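Local coordinates for protein beta-1,4-mannanase (Caldicellulosiruptor saccharolyticus, PDB 1PMH) that binds mannohexaose through a family 27 carbohydrate-binding module of a beta-1,4-mannanase, an enzyme that hydrolyses mannans, and holds a calcium ion, at residues G43-A47 / Y174-V178; G59-L65 / V159-Q165; V85-I91 / F103-V107. All coordinates share one frame; numbering follows the deposited sequence. Where two conformers were deposited one is given.

Overall arrangement
The three contacts sample both sheets of one jelly-roll beta-sandwich. Contact 2 pairs two strands of the sheet that carries the mannan-binding surface, contact 1 ties a calcium-binding loop to a strand of the other sheet, and contact 3 spans the core between the two sheets. The centres of contacts 1 and 2 lie about 21 Å apart, on opposite sides of the chain's centre, whereas contact 3 is about 13 Å from contact 1 and about 11 Å from contact 2. Strand 84-92 neighbours strand 172-181, and strand 102-109 neighbours strand 153-165. Contacts 2 and 3 meet at the ligand, where Q161 and K106 bind the same mannose of chain D.

Contact 1. Residues G43-A47 / Y174-V178; sequences GNKYA and YLDNV. With CA (calcium ion), chain C.
D176 OD2 is gripped twice: the calcium ion binds it at 2.5 Å, and N44 ND2 donates a hydrogen bond of 3.0 Å to it with an N-H...O angle of 146°. The acceptor lies in the amide plane of N44, yet the donor meets the carboxylate from above, 38° out of its plane. N44 works with both ends of its amide, because N44 OD1 binds the same ion at 2.4 Å. Y46 adds its backbone O, 2.3 Å from the calcium ion, while its ring leads away from the strand. OD1 of D176 binds the ion as well, making the carboxylate bidentate, and having CG anti to the backbone N (chi1 -154°) turns it to the loop. A hydrogen bond of 2.9 Å from N177 N to D176 OD1 further restrains that group's rotation. One water ligand of the ion donates to N177 OD1 at 2.7 Å, making N177 a second-shell residue; its ND2 hydrogen-bonds to E88 OE2. Beside the site, A47 CB rests 3.7 Å from L175 O. D10 O and E12 OE2 raise the count to seven oxygens, a coordination characteristic of protein calcium sites, which here fastens loop 43-47 to strand 172-181 of the beta-sandwich.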
loop_
_atom_site.group_PDB
_atom_site.type_symbol
_atom_site.label_atom_id
_atom_site.label_comp_id
_atom_site.label_asym_id
_atom_site.label_seq_id
_atom_site.Cartn_x
_atom_site.Cartn_y
_atom_site.Cartn_z
ATOM N N GLY A 43 5.892 -9.234 -17.749
ATOM C CA GLY A 43 5.827 -10.053 -16.561
ATOM C C GLY A 43 5.027 -9.446 -15.427
ATOM O O GLY A 43 5.074 -9.970 -14.334
ATOM N N ASN A 44 4.266 -8.385 -15.669
ATOM C CA ASN A 44 3.552 -7.715 -14.590
ATOM C C ASN A 44 2.337 -7.013 -15.171
ATOM O O ASN A 44 2.386 -5.875 -15.607
ATOM C CB ASN A 44 4.446 -6.716 -13.906
ATOM C CG ASN A 44 3.775 -6.152 -12.664
ATOM O OD1 ASN A 44 2.582 -6.389 -12.435
ATOM N ND2 ASN A 44 4.489 -5.353 -11.904
ATOM N N LYS A 45 1.246 -7.766 -15.222
ATOM C CA LYS A 45 0.043 -7.330 -15.931
ATOM C C LYS A 45 -0.928 -6.475 -15.103
ATOM O O LYS A 45 -1.591 -5.583 -15.650
ATOM C CB LYS A 45 -0.741 -8.533 -16.437
ATOM C CG LYS A 45 -1.958 -8.238 -17.290
ATOM C CD LYS A 45 -2.341 -9.541 -17.954
ATOM C CE LYS A 45 -3.505 -9.450 -18.873
ATOM N NZ LYS A 45 -3.521 -10.685 -19.750
ATOM N N TYR A 46 -0.970 -6.728 -13.793
ATOM C CA TYR A 46 -1.986 -6.136 -12.939
ATOM C C TYR A 46 -1.407 -5.414 -11.738
ATOM O O TYR A 46 -0.397 -5.823 -11.183
ATOM C CB TYR A 46 -2.945 -7.212 -12.397
ATOM C CG TYR A 46 -3.724 -8.005 -13.445
ATOM C CD1 TYR A 46 -4.866 -7.484 -14.043
ATOM C CD2 TYR A 46 -3.311 -9.275 -13.816
ATOM C CE1 TYR A 46 -5.584 -8.222 -15.011
ATOM C CE2 TYR A 46 -4.024 -10.032 -14.752
ATOM C CZ TYR A 46 -5.141 -9.492 -15.329
ATOM O OH TYR A 46 -5.861 -10.214 -16.249
ATOM N N ALA A 47 -2.118 -4.405 -11.253
ATOM C CA ALA A 47 -1.797 -3.683 -10.035
ATOM C C ALA A 47 -3.086 -3.294 -9.354
ATOM O O ALA A 47 -4.139 -3.262 -9.974
ATOM C CB ALA A 47 -0.944 -2.473 -10.340
ATOM N N TYR A 174 -1.371 3.515 -7.021
ATOM C CA TYR A 174 -1.333 2.082 -7.261
ATOM C C TYR A 174 -0.405 1.419 -6.262
ATOM O O TYR A 174 0.636 1.957 -5.887
ATOM C CB TYR A 174 -0.875 1.734 -8.675
ATOM C CG TYR A 174 -1.636 2.388 -9.792
ATOM C CD1 TYR A 174 -1.385 3.700 -10.169
ATOM C CD2 TYR A 174 -2.597 1.677 -10.532
ATOM C CE1 TYR A 174 -2.076 4.302 -11.235
ATOM C CE2 TYR A 174 -3.298 2.299 -11.567
ATOM C CZ TYR A 174 -3.046 3.592 -11.920
ATOM O OH TYR A 174 -3.688 4.223 -12.956
ATOM N N LEU A 175 -0.765 0.221 -5.870
ATOM C CA LEU A 175 0.089 -0.665 -5.106
ATOM C C LEU A 175 0.361 -1.911 -5.919
ATOM O O LEU A 175 -0.505 -2.426 -6.630
ATOM C CB LEU A 175 -0.524 -1.088 -3.793
ATOM C CG LEU A 175 -0.638 -0.058 -2.731
ATOM C CD1 LEU A 175 -1.392 -0.647 -1.537
ATOM C CD2 LEU A 175 0.730 0.427 -2.270
ATOM N N ASP A 176 1.567 -2.438 -5.793
ATOM C CA ASP A 176 1.884 -3.729 -6.419
ATOM C C ASP A 176 2.979 -4.393 -5.597
ATOM O O ASP A 176 3.690 -3.765 -4.808
ATOM C CB ASP A 176 2.316 -3.555 -7.879
ATOM C CG ASP A 176 2.080 -4.762 -8.773
ATOM O OD1 ASP A 176 1.629 -5.811 -8.285
ATOM O OD2 ASP A 176 2.353 -4.677 -9.972
ATOM N N ASN A 177 3.130 -5.690 -5.863
ATOM C CA ASN A 177 4.252 -6.448 -5.297
ATOM C C ASN A 177 4.376 -6.244 -3.795
ATOM O O ASN A 177 5.462 -5.980 -3.258
ATOM C CB ASN A 177 5.529 -6.118 -6.041
ATOM C CG ASN A 177 5.462 -6.575 -7.481
ATOM O OD1 ASN A 177 4.799 -7.564 -7.799
ATOM N ND2 ASN A 177 6.131 -5.880 -8.363
ATOM N N VAL A 178 3.239 -6.433 -3.132
ATOM C CA VAL A 178 3.252 -6.416 -1.665
ATOM C C VAL A 178 3.677 -7.808 -1.237
ATOM O O VAL A 178 3.017 -8.768 -1.568
ATOM C CB VAL A 178 1.860 -6.047 -1.139
ATOM C CG1 VAL A 178 1.842 -6.171 0.386
ATOM C CG2 VAL A 178 1.458 -4.633 -1.619
HETATM CA CA CA C . 1.422 -7.001 -10.462
HETATM O O HOH W 1 3.456 -8.050 -10.072
#

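Contact 2. Residues G59-L65 / V159-Q165; sequences GWDQGDL and VFQFAGQ. With BMA (beta-D-mannopyranose), chain B; BMA (beta-D-mannopyranose), chain D; EDO (1,2-ethanediol), chain E.
Q161 NE2 donates to D64 OD1 at 2.8 Å, nearly straight at 164°, along the syn lone pair of that oxygen and in the amide's own plane. The same amide grips the mannose of chain D with both ends: sugar O2 donates to Q161 OE1 at 2.6 Å, and Q161 NE2 donates to sugar O3 at 3.0 Å. D64 OD2 receives Q62 NE2 at 2.9 Å, so one carboxylate positions two neighbouring glutamines, whose amides lie stacked with planes 19° apart. Q62 OE1 in turn accepts W60 NE1 at 2.8 Å, in the plane of the indole, which restrains the ring's rotation. Q62, D64, Q161 and A163 stand on one face of an antiparallel pair, strands 61-65 and 159-165, with paired backbone bonds linking D61 to G164, G63 to F162 and L65 to F160. W60 and D61 both face G164 in a classic beta bulge that carries W60, a residue of the glycan pocket. From there the indole is sandwiched: A163 CB makes a CH-pi contact 3.5 Å from the centroid of the W60 six-membered ring, while C5 of the chain B mannose covers the opposite face. On the other side of the sheet, L65 CD2 and F160 CB pack 4.4 Å apart, and both side chains reach L175 in the sandwich core.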
loop_
_atom_site.group_PDB
_atom_site.type_symbol
_atom_site.label_atom_id
_atom_site.label_comp_id
_atom_site.label_asym_id
_atom_site.label_seq_id
_atom_site.Cartn_x
_atom_site.Cartn_y
_atom_site.Cartn_z
ATOM N N GLY A 59 -5.243 18.486 7.274
ATOM C CA GLY A 59 -3.861 18.100 7.436
ATOM C C GLY A 59 -3.648 16.625 7.655
ATOM O O GLY A 59 -2.499 16.209 7.716
ATOM N N TRP A 60 -4.732 15.868 7.817
ATOM C CA TRP A 60 -4.622 14.406 7.987
ATOM C C TRP A 60 -5.903 13.750 7.457
ATOM O O TRP A 60 -6.765 13.318 8.222
ATOM C CB TRP A 60 -4.332 14.060 9.451
ATOM C CG TRP A 60 -3.870 12.650 9.567
ATOM C CD1 TRP A 60 -4.650 11.592 9.884
ATOM C CD2 TRP A 60 -2.575 12.129 9.301
ATOM N NE1 TRP A 60 -3.909 10.436 9.858
ATOM C CE2 TRP A 60 -2.630 10.733 9.491
ATOM C CE3 TRP A 60 -1.350 12.707 8.964
ATOM C CZ2 TRP A 60 -1.503 9.915 9.365
ATOM C CZ3 TRP A 60 -0.265 11.908 8.834
ATOM C CH2 TRP A 60 -0.344 10.532 9.017
ATOM N N ASP A 61 -5.996 13.615 6.134
ATOM C CA ASP A 61 -7.201 13.138 5.477
ATOM C C ASP A 61 -7.055 11.631 5.227
ATOM O O ASP A 61 -6.570 11.203 4.172
ATOM C CB ASP A 61 -7.393 13.920 4.177
ATOM C CG ASP A 61 -8.740 13.743 3.555
ATOM O OD1 ASP A 61 -9.555 12.892 3.976
ATOM O OD2 ASP A 61 -9.059 14.475 2.581
ATOM N N GLN A 62 -7.417 10.850 6.234
ATOM C CA GLN A 62 -6.998 9.469 6.375
ATOM C C GLN A 62 -7.959 8.477 5.735
ATOM O O GLN A 62 -9.177 8.674 5.732
ATOM C CB GLN A 62 -6.898 9.160 7.886
ATOM C CG GLN A 62 -6.315 7.813 8.269
ATOM C CD GLN A 62 -6.315 7.594 9.755
ATOM O OE1 GLN A 62 -5.828 8.443 10.531
ATOM N NE2 GLN A 62 -6.828 6.469 10.205
ATOM N N GLY A 63 -7.410 7.373 5.228
ATOM C CA GLY A 63 -8.161 6.226 4.771
ATOM C C GLY A 63 -7.325 4.990 5.039
ATOM O O GLY A 63 -6.104 5.068 5.038
ATOM N N ASP A 64 -7.975 3.865 5.267
ATOM C CA ASP A 64 -7.319 2.631 5.650
ATOM C C ASP A 64 -7.801 1.469 4.786
ATOM O O ASP A 64 -8.985 1.180 4.682
ATOM C CB ASP A 64 -7.512 2.321 7.130
ATOM C CG ASP A 64 -6.865 3.347 8.044
ATOM O OD1 ASP A 64 -5.685 3.179 8.359
ATOM O OD2 ASP A 64 -7.497 4.348 8.416
ATOM N N LEU A 65 -6.844 0.839 4.145
ATOM C CA LEU A 65 -6.998 -0.264 3.204
ATOM C C LEU A 65 -6.455 -1.506 3.889
ATOM O O LEU A 65 -5.335 -1.493 4.322
ATOM C CB LEU A 65 -6.173 0.060 1.958
ATOM C CG LEU A 65 -6.152 -0.998 0.888
ATOM C CD1 LEU A 65 -7.437 -0.995 0.042
ATOM C CD2 LEU A 65 -4.917 -0.781 0.026
ATOM N N VAL A 159 -2.527 -3.646 6.846
ATOM C CA VAL A 159 -3.194 -2.395 6.578
ATOM C C VAL A 159 -2.208 -1.403 5.990
ATOM O O VAL A 159 -1.104 -1.228 6.511
ATOM C CB VAL A 159 -3.861 -1.828 7.820
ATOM C CG1 VAL A 159 -4.472 -0.452 7.554
ATOM C CG2 VAL A 159 -4.920 -2.795 8.357
ATOM N N PHE A 160 -2.654 -0.760 4.914
ATOM C CA PHE A 160 -2.004 0.414 4.370
ATOM C C PHE A 160 -2.891 1.619 4.668
ATOM O O PHE A 160 -4.044 1.643 4.273
ATOM C CB PHE A 160 -1.803 0.331 2.867
ATOM C CG PHE A 160 -0.744 -0.640 2.458
ATOM C CD1 PHE A 160 -0.990 -1.974 2.469
ATOM C CD2 PHE A 160 0.513 -0.186 2.042
ATOM C CE1 PHE A 160 -0.010 -2.921 2.104
ATOM C CE2 PHE A 160 1.482 -1.077 1.668
ATOM C CZ PHE A 160 1.181 -2.430 1.713
ATOM N N GLN A 161 -2.342 2.574 5.430
ATOM C CA GLN A 161 -3.008 3.809 5.719
ATOM C C GLN A 161 -2.451 4.888 4.802
ATOM O O GLN A 161 -1.260 4.974 4.629
ATOM C CB GLN A 161 -2.826 4.195 7.173
ATOM C CG GLN A 161 -3.551 5.482 7.531
ATOM C CD GLN A 161 -3.410 5.762 9.010
ATOM O OE1 GLN A 161 -2.604 6.619 9.419
ATOM N NE2 GLN A 161 -4.156 5.059 9.824
ATOM N N PHE A 162 -3.343 5.715 4.246
ATOM C CA PHE A 162 -2.969 6.869 3.470
ATOM C C PHE A 162 -3.596 8.069 4.124
ATOM O O PHE A 162 -4.761 8.018 4.512
ATOM C CB PHE A 162 -3.482 6.736 2.036
ATOM C CG PHE A 162 -2.873 5.617 1.289
ATOM C CD1 PHE A 162 -3.388 4.335 1.359
ATOM C CD2 PHE A 162 -1.748 5.838 0.486
ATOM C CE1 PHE A 162 -2.762 3.293 0.688
ATOM C CE2 PHE A 162 -1.140 4.756 -0.160
ATOM C CZ PHE A 162 -1.677 3.533 -0.075
ATOM N N ALA A 163 -2.894 9.193 4.166
ATOM C CA ALA A 163 -3.495 10.406 4.725
ATOM C C ALA A 163 -3.011 11.613 3.967
ATOM O O ALA A 163 -1.826 11.925 3.936
ATOM C CB ALA A 163 -3.177 10.574 6.225
ATOM N N GLY A 164 -3.952 12.315 3.352
ATOM C CA GLY A 164 -3.596 13.581 2.713
ATOM C C GLY A 164 -3.163 14.608 3.762
ATOM O O GLY A 164 -3.797 14.780 4.780
ATOM N N GLN A 165 -2.089 15.305 3.472
ATOM C CA GLN A 165 -1.567 16.354 4.367
ATOM C C GLN A 165 -1.664 17.672 3.621
ATOM O O GLN A 165 -0.790 18.097 2.888
ATOM C CB GLN A 165 -0.135 16.056 4.796
ATOM C CG GLN A 165 0.026 14.811 5.659
ATOM C CD GLN A 165 1.432 14.562 6.075
ATOM O OE1 GLN A 165 2.181 13.963 5.286
ATOM N NE2 GLN A 165 1.821 15.017 7.219
HETATM C C1 BMA B . 0.129 12.927 12.879
HETATM C C2 BMA B . 1.065 11.858 13.392
HETATM C C3 BMA B . 0.482 10.502 13.023
HETATM C C4 BMA B . -0.973 10.428 13.369
HETATM C C5 BMA B . -1.784 11.607 12.814
HETATM C C6 BMA B . -3.242 11.622 13.194
HETATM O O2 BMA B . 1.139 11.946 14.802
HETATM O O3 BMA B . 1.250 9.429 13.558
HETATM O O4 BMA B . -1.429 9.244 12.760
HETATM O O5 BMA B . -1.201 12.815 13.278
HETATM O O6 BMA B . -3.401 11.542 14.593
HETATM C C1 BMA D . -2.341 8.502 13.516
HETATM C C2 BMA D . -3.070 7.553 12.614
HETATM C C3 BMA D . -4.008 6.724 13.485
HETATM C C4 BMA D . -3.216 6.084 14.637
HETATM C C5 BMA D . -2.375 7.108 15.371
HETATM C C6 BMA D . -1.491 6.407 16.388
HETATM O O2 BMA D . -2.144 6.708 11.969
HETATM O O3 BMA D . -4.700 5.788 12.648
HETATM O O4 BMA D . -4.109 5.643 15.622
HETATM O O5 BMA D . -1.555 7.809 14.477
HETATM O O6 BMA D . -0.898 7.380 17.175
HETATM C C1 EDO E . -12.708 12.554 0.664
HETATM O O1 EDO E . -13.523 11.934 1.626
HETATM C C2 EDO E . -11.395 12.675 1.393
HETATM O O2 EDO E . -11.053 13.989 1.059
HETATM O O HOH W 2 -0.114 16.659 8.896
#

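Contact 3. Residues V85-I91 / F103-V107; sequences VEFEMFI and FAYKV. Unlike the reference sequence in segment 103-107: A104 (reference Pro). With BMA (beta-D-mannopyranose), chain D; BMA (beta-D-mannopyranose), chain B.
The hydrophobic core of a jelly-roll beta-sandwich is crossed here, from strand 85-91 in one sheet to strand 103-107 in the other. The strand axes approach to 10.1 Å at 146°, too far apart for backbone pairing, and interlocking side chains fill the space between them. M89, present as selenomethionine, sets its CE over one face of Y105, 3.9 Å from the ring centroid, in a CH-pi contact. Its SE makes Met-aromatic contacts with two rings: with F103 it lies in the ring plane at the edge, 3.9 Å from F103 CZ, and with Y105 it is oblique, 4.6 Å from the centroid. A chain that runs straight out and bends only at its last torsion makes this possible. I91 CD1 also comes to the edge of F103, near CZ. F87 and Y105 come from opposite sheets and meet obliquely, F87 CZ 3.5 Å from Y105 CE1, with planes 75° apart. Y105 CG sits between its backbone N and carbonyl carbon (chi1 72°), and the ring so placed meets both M89 and F87, while its OH hydrogen-bonds to E119. With an alanine here, M89 CE and F87 CZ would probably face a gap and E119 would lose its hydroxyl partner. V107 CG2 packs 3.9 Å from F87 CE2, and at the end of the contact V85 CG1 and V107 CG1 touch at 4.1 Å. K106, alternating with Y105 and V107, faces outward, where its NZ donates to O2 of the chain D mannose at 2.8 Å and to O3 of the chain B mannose at 2.9 Å; E115 forms a salt bridge to the same amine. Such alternation marks a strand of a jelly-roll beta-sandwich, with F103, Y105 and V107 in the core and K106 at the glycan site.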
loop_
_atom_site.group_PDB
_atom_site.type_symbol
_atom_site.label_atom_id
_atom_site.label_comp_id
_atom_site.label_asym_id
_atom_site.label_seq_id
_atom_site.Cartn_x
_atom_site.Cartn_y
_atom_site.Cartn_z
ATOM N N VAL A 85 8.110 -6.562 5.386
ATOM C CA VAL A 85 7.002 -6.324 4.432
ATOM C C VAL A 85 7.501 -5.307 3.416
ATOM O O VAL A 85 7.940 -4.239 3.792
ATOM C CB VAL A 85 5.729 -5.812 5.139
ATOM C CG1 VAL A 85 4.668 -5.486 4.081
ATOM C CG2 VAL A 85 5.223 -6.905 6.110
ATOM N N GLU A 86 7.440 -5.690 2.156
ATOM C CA GLU A 86 7.913 -4.899 1.049
ATOM C C GLU A 86 6.747 -4.519 0.151
ATOM O O GLU A 86 5.752 -5.251 0.070
ATOM C CB GLU A 86 8.906 -5.736 0.235
ATOM C CG GLU A 86 9.635 -4.968 -0.843
ATOM C CD GLU A 86 10.753 -5.789 -1.422
ATOM O OE1 GLU A 86 11.394 -6.538 -0.626
ATOM O OE2 GLU A 86 11.035 -5.612 -2.633
ATOM N N PHE A 87 6.815 -3.393 -0.533
ATOM C CA PHE A 87 5.753 -2.957 -1.436
ATOM C C PHE A 87 6.308 -1.964 -2.434
ATOM O O PHE A 87 7.361 -1.346 -2.200
ATOM C CB PHE A 87 4.604 -2.327 -0.641
ATOM C CG PHE A 87 5.009 -1.047 0.021
ATOM C CD1 PHE A 87 4.899 0.164 -0.672
ATOM C CD2 PHE A 87 5.625 -1.056 1.258
ATOM C CE1 PHE A 87 5.415 1.311 -0.149
ATOM C CE2 PHE A 87 6.135 0.140 1.793
ATOM C CZ PHE A 87 6.006 1.304 1.094
ATOM N N GLU A 88 5.556 -1.786 -3.529
ATOM C CA GLU A 88 5.792 -0.725 -4.493
ATOM C C GLU A 88 4.509 0.088 -4.598
ATOM O O GLU A 88 3.421 -0.459 -4.720
ATOM C CB GLU A 88 6.156 -1.308 -5.876
ATOM C CG GLU A 88 7.443 -2.123 -5.886
ATOM C CD GLU A 88 7.811 -2.696 -7.246
ATOM O OE1 GLU A 88 8.095 -1.885 -8.128
ATOM O OE2 GLU A 88 7.899 -3.941 -7.386
HETATM N N MSE A 89 4.693 1.396 -4.638
HETATM C CA MSE A 89 3.602 2.360 -4.731
HETATM C C MSE A 89 3.885 3.298 -5.876
HETATM O O MSE A 89 5.018 3.750 -6.031
HETATM C CB MSE A 89 3.544 3.083 -3.402
HETATM C CG MSE A 89 2.493 4.094 -3.293
HETATM SE SE MSE A 89 2.637 5.076 -1.606
HETATM C CE MSE A 89 2.596 3.793 -0.515
ATOM N N PHE A 90 2.858 3.620 -6.668
ATOM C CA PHE A 90 3.001 4.394 -7.894
ATOM C C PHE A 90 1.977 5.525 -7.879
ATOM O O PHE A 90 0.791 5.256 -7.716
ATOM C CB PHE A 90 2.754 3.544 -9.162
ATOM C CG PHE A 90 3.577 2.277 -9.225
ATOM C CD1 PHE A 90 3.257 1.180 -8.478
ATOM C CD2 PHE A 90 4.656 2.204 -10.073
ATOM C CE1 PHE A 90 4.028 0.045 -8.492
ATOM C CE2 PHE A 90 5.442 1.058 -10.100
ATOM C CZ PHE A 90 5.119 0.002 -9.292
ATOM N N ILE A 91 2.415 6.742 -8.166
ATOM C CA ILE A 91 1.489 7.870 -8.266
ATOM C C ILE A 91 1.826 8.592 -9.568
ATOM O O ILE A 91 2.971 8.963 -9.780
ATOM C CB ILE A 91 1.599 8.860 -7.083
ATOM C CG1 ILE A 91 1.681 8.140 -5.730
ATOM C CG2 ILE A 91 0.419 9.798 -7.143
ATOM C CD1 ILE A 91 3.079 7.881 -5.189
ATOM N N PHE A 103 1.248 13.654 0.992
ATOM C CA PHE A 103 0.535 12.661 1.760
ATOM C C PHE A 103 1.496 11.834 2.589
ATOM O O PHE A 103 2.688 11.781 2.343
ATOM C CB PHE A 103 -0.393 11.799 0.878
ATOM C CG PHE A 103 0.285 10.773 0.006
ATOM C CD1 PHE A 103 0.490 9.502 0.459
ATOM C CD2 PHE A 103 0.663 11.072 -1.296
ATOM C CE1 PHE A 103 1.089 8.539 -0.304
ATOM C CE2 PHE A 103 1.251 10.106 -2.077
ATOM C CZ PHE A 103 1.474 8.846 -1.560
ATOM N N ALA A 104 0.917 11.186 3.587
ATOM C CA ALA A 104 1.612 10.245 4.452
ATOM C C ALA A 104 1.055 8.854 4.207
ATOM O O ALA A 104 -0.091 8.687 3.789
ATOM C CB ALA A 104 1.404 10.653 5.904
ATOM N N TYR A 105 1.839 7.846 4.504
ATOM C CA TYR A 105 1.364 6.487 4.520
ATOM C C TYR A 105 1.994 5.737 5.675
ATOM O O TYR A 105 3.067 6.080 6.194
ATOM C CB TYR A 105 1.539 5.757 3.183
ATOM C CG TYR A 105 2.978 5.424 2.911
ATOM C CD1 TYR A 105 3.511 4.245 3.360
ATOM C CD2 TYR A 105 3.824 6.286 2.239
ATOM C CE1 TYR A 105 4.857 3.928 3.170
ATOM C CE2 TYR A 105 5.152 5.994 2.018
ATOM C CZ TYR A 105 5.687 4.836 2.542
ATOM O OH TYR A 105 7.000 4.486 2.367
ATOM N N LYS A 106 1.297 4.686 6.085
ATOM C CA LYS A 106 1.767 3.744 7.096
ATOM C C LYS A 106 1.484 2.330 6.617
ATOM O O LYS A 106 0.490 2.091 5.957
ATOM C CB LYS A 106 1.112 3.964 8.447
ATOM C CG LYS A 106 1.179 5.370 8.987
ATOM C CD LYS A 106 0.726 5.483 10.427
ATOM C CE LYS A 106 0.996 6.862 11.028
ATOM N NZ LYS A 106 0.563 6.887 12.465
ATOM N N VAL A 107 2.364 1.420 7.031
ATOM C CA VAL A 107 2.198 -0.003 6.805
ATOM C C VAL A 107 2.118 -0.656 8.182
ATOM O O VAL A 107 3.015 -0.433 9.015
ATOM C CB VAL A 107 3.354 -0.567 5.983
ATOM C CG1 VAL A 107 3.193 -2.061 5.800
ATOM C CG2 VAL A 107 3.435 0.119 4.625
HETATM C C1 BMA D . -2.341 8.502 13.516
HETATM C C2 BMA D . -3.070 7.553 12.614
HETATM C C3 BMA D . -4.008 6.724 13.485
HETATM C C4 BMA D . -3.216 6.084 14.637
HETATM C C5 BMA D . -2.375 7.108 15.371
HETATM C C6 BMA D . -1.491 6.407 16.388
HETATM O O2 BMA D . -2.144 6.708 11.969
HETATM O O3 BMA D . -4.700 5.788 12.648
HETATM O O4 BMA D . -4.109 5.643 15.622
HETATM O O5 BMA D . -1.555 7.809 14.477
HETATM O O6 BMA D . -0.898 7.380 17.175
HETATM C C1 BMA B . 0.129 12.927 12.879
HETATM C C2 BMA B . 1.065 11.858 13.392
HETATM C C3 BMA B . 0.482 10.502 13.023
HETATM C C4 BMA B . -0.973 10.428 13.369
HETATM C C5 BMA B . -1.784 11.607 12.814
HETATM C C6 BMA B . -3.242 11.622 13.194
HETATM O O2 BMA B . 1.139 11.946 14.802
HETATM O O3 BMA B . 1.250 9.429 13.558
HETATM O O4 BMA B . -1.429 9.244 12.760
HETATM O O5 BMA B . -1.201 12.815 13.278
HETATM O O6 BMA B . -3.401 11.542 14.593
#